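Local coordinates for PTS EIIA type-4 domain-containing protein (Streptococcus agalactiae NEM316, PDB 4TKZ) that probably acts as the EIIA component of a mannose-type sugar phosphotransferase system, relaying phosphoryl groups in the cytoplasm during sugar uptake, at residues K3-H9 against E57-D63. Numbering follows the deposited sequence.
Sequences KIIIVAH and EILVLTD
Extended strands 3-9 and 57-62 run parallel at 22°, axes 4.6 Å apart at closest, Lys3 level with Ile58 and Val7 with Thr62. Backbone hydrogen bonds join Lys3 N to Glu57 O (3.0 Å), Leu59 N to Lys3 O (2.8 Å), Ile5 N to Leu59 O (2.8 Å), Leu61 N to Ile5 O (2.7 Å), Val7 N to Leu61 O (3.0 Å) and, weakly, Asp63 N to Val7 O (3.4 Å). On the Ile5, Val7, Ile58, Val60 face, Ile5 (chi1 m, chi2 t) extends CD1 back against Ile58 CG2 (3.7 Å), and Val60 CG1 meets Val7 CG2 (3.9 Å); on the Ile4, Ile6, Leu59, Leu61 face, Leu61 (m, t) nestles CD1 against Ile4 CG2 (3.9 Å). The Asp63 side chain (chi1 p) turns to His9: Asp63 OD2 accepts from His9 N (2.9 Å) and, at the ring edge, His9 ND1 (2.6 Å), a His-carboxylate hydrogen bond; His9 probably corresponds to the histidine phosphorylated in EIIA-Man relatives. These central strands of a 2-1-3-4 parallel sheet lie between strands 30-35 and 84-89; helix 12-24 packs on Ile6, helix 68-76 on Val7 and Val60.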
loop_
_atom_site.group_PDB
_atom_site.type_symbol
_atom_site.label_atom_id
_atom_site.label_comp_id
_atom_site.label_asym_id
_atom_site.label_seq_id
_atom_site.Cartn_x
_atom_site.Cartn_y
_atom_site.Cartn_z
ATOM N N LYS A 3 -16.097 4.319 -10.393
ATOM C CA LYS A 3 -15.958 4.566 -8.960
ATOM C C LYS A 3 -14.850 3.702 -8.355
ATOM O O LYS A 3 -14.758 2.505 -8.640
ATOM C CB LYS A 3 -17.288 4.328 -8.229
ATOM C CG LYS A 3 -17.198 4.611 -6.735
ATOM C CD LYS A 3 -18.536 4.514 -6.040
ATOM C CE LYS A 3 -18.367 4.659 -4.539
ATOM N NZ LYS A 3 -19.663 4.968 -3.859
ATOM N N ILE A 4 -14.007 4.315 -7.526
ATOM C CA ILE A 4 -12.895 3.613 -6.879
ATOM C C ILE A 4 -13.206 3.387 -5.410
ATOM O O ILE A 4 -13.465 4.339 -4.673
ATOM C CB ILE A 4 -11.586 4.434 -7.017
ATOM C CG1 ILE A 4 -11.218 4.575 -8.487
ATOM C CG2 ILE A 4 -10.425 3.778 -6.254
ATOM C CD1 ILE A 4 -10.055 5.525 -8.740
ATOM N N ILE A 5 -13.184 2.125 -4.985
ATOM C CA ILE A 5 -13.468 1.807 -3.598
ATOM C C ILE A 5 -12.283 1.092 -2.982
ATOM O O ILE A 5 -11.825 0.057 -3.485
ATOM C CB ILE A 5 -14.720 0.915 -3.485
ATOM C CG1 ILE A 5 -15.899 1.584 -4.182
ATOM C CG2 ILE A 5 -15.061 0.631 -2.023
ATOM C CD1 ILE A 5 -17.201 0.739 -4.136
ATOM N N ILE A 6 -11.792 1.644 -1.880
ATOM C CA ILE A 6 -10.667 1.066 -1.165
ATOM C C ILE A 6 -11.137 0.358 0.100
ATOM O O ILE A 6 -11.710 0.992 1.003
ATOM C CB ILE A 6 -9.665 2.162 -0.764
ATOM C CG1 ILE A 6 -9.182 2.937 -1.993
ATOM C CG2 ILE A 6 -8.461 1.558 -0.041
ATOM C CD1 ILE A 6 -8.323 4.162 -1.643
ATOM N N VAL A 7 -10.898 -0.951 0.169
ATOM C CA VAL A 7 -11.248 -1.724 1.354
ATOM C C VAL A 7 -10.000 -2.368 1.925
ATOM O O VAL A 7 -9.317 -3.125 1.233
ATOM C CB VAL A 7 -12.269 -2.838 1.028
ATOM C CG1 VAL A 7 -12.912 -3.335 2.309
ATOM C CG2 VAL A 7 -13.307 -2.325 0.056
ATOM N N ALA A 8 -9.686 -2.074 3.185
ATOM C CA ALA A 8 -8.475 -2.621 3.788
ATOM C C ALA A 8 -8.540 -2.652 5.310
ATOM O O ALA A 8 -9.362 -1.973 5.920
ATOM C CB ALA A 8 -7.242 -1.826 3.313
ATOM N N HIS A 9 -7.665 -3.462 5.901
ATOM C CA HIS A 9 -7.567 -3.630 7.345
ATOM C C HIS A 9 -7.168 -2.347 8.072
ATOM O O HIS A 9 -6.291 -1.605 7.615
ATOM C CB HIS A 9 -6.528 -4.712 7.663
ATOM C CG HIS A 9 -6.945 -6.099 7.272
ATOM N ND1 HIS A 9 -6.762 -6.601 6.000
ATOM C CD2 HIS A 9 -7.511 -7.096 7.992
ATOM C CE1 HIS A 9 -7.218 -7.842 5.950
ATOM N NE2 HIS A 9 -7.671 -8.167 7.147
ATOM N N GLU A 57 -19.772 0.811 -13.133
ATOM C CA GLU A 57 -18.360 0.511 -13.357
ATOM C C GLU A 57 -17.595 0.818 -12.078
ATOM O O GLU A 57 -17.488 1.978 -11.681
ATOM C CB GLU A 57 -17.824 1.374 -14.498
ATOM C CG GLU A 57 -18.627 1.261 -15.791
ATOM C CD GLU A 57 -18.357 -0.024 -16.551
ATOM O OE1 GLU A 57 -17.401 -0.746 -16.193
ATOM O OE2 GLU A 57 -19.099 -0.309 -17.516
ATOM N N ILE A 58 -17.073 -0.222 -11.433
ATOM C CA ILE A 58 -16.509 -0.096 -10.087
ATOM C C ILE A 58 -15.177 -0.824 -9.942
ATOM O O ILE A 58 -15.055 -2.013 -10.256
ATOM C CB ILE A 58 -17.491 -0.625 -9.016
ATOM C CG1 ILE A 58 -18.777 0.201 -9.024
ATOM C CG2 ILE A 58 -16.874 -0.595 -7.625
ATOM C CD1 ILE A 58 -20.029 -0.638 -8.884
ATOM N N LEU A 59 -14.168 -0.103 -9.468
ATOM C CA LEU A 59 -12.888 -0.730 -9.206
ATOM C C LEU A 59 -12.680 -0.787 -7.704
ATOM O O LEU A 59 -12.647 0.246 -7.036
ATOM C CB LEU A 59 -11.753 0.044 -9.894
ATOM C CG LEU A 59 -10.339 -0.487 -9.637
ATOM C CD1 LEU A 59 -10.173 -1.934 -10.099
ATOM C CD2 LEU A 59 -9.311 0.404 -10.303
ATOM N N VAL A 60 -12.534 -1.997 -7.178
ATOM C CA VAL A 60 -12.312 -2.183 -5.751
ATOM C C VAL A 60 -10.863 -2.554 -5.467
ATOM O O VAL A 60 -10.360 -3.605 -5.908
ATOM C CB VAL A 60 -13.218 -3.266 -5.152
ATOM C CG1 VAL A 60 -12.985 -3.334 -3.648
ATOM C CG2 VAL A 60 -14.686 -2.979 -5.464
ATOM N N LEU A 61 -10.182 -1.685 -4.726
ATOM C CA LEU A 61 -8.783 -1.922 -4.419
ATOM C C LEU A 61 -8.655 -2.420 -2.987
ATOM O O LEU A 61 -9.023 -1.725 -2.045
ATOM C CB LEU A 61 -7.988 -0.627 -4.617
ATOM C CG LEU A 61 -8.265 0.001 -5.986
ATOM C CD1 LEU A 61 -7.471 1.307 -6.130
ATOM C CD2 LEU A 61 -7.893 -0.990 -7.093
ATOM N N THR A 62 -8.131 -3.626 -2.812
ATOM C CA THR A 62 -8.053 -4.195 -1.472
ATOM C C THR A 62 -6.647 -4.526 -1.095
ATOM O O THR A 62 -5.804 -4.723 -1.967
ATOM C CB THR A 62 -8.873 -5.488 -1.346
ATOM O OG1 THR A 62 -8.238 -6.537 -2.096
ATOM C CG2 THR A 62 -10.290 -5.262 -1.854
ATOM N N ASP A 63 -6.395 -4.634 0.204
ATOM C CA ASP A 63 -5.016 -4.724 0.660
ATOM C C ASP A 63 -4.337 -6.049 0.374
ATOM O O ASP A 63 -3.228 -6.081 -0.161
ATOM C CB ASP A 63 -4.872 -4.334 2.140
ATOM C CG ASP A 63 -5.814 -5.083 3.063
ATOM O OD1 ASP A 63 -6.698 -5.830 2.593
ATOM O OD2 ASP A 63 -5.662 -4.910 4.291
#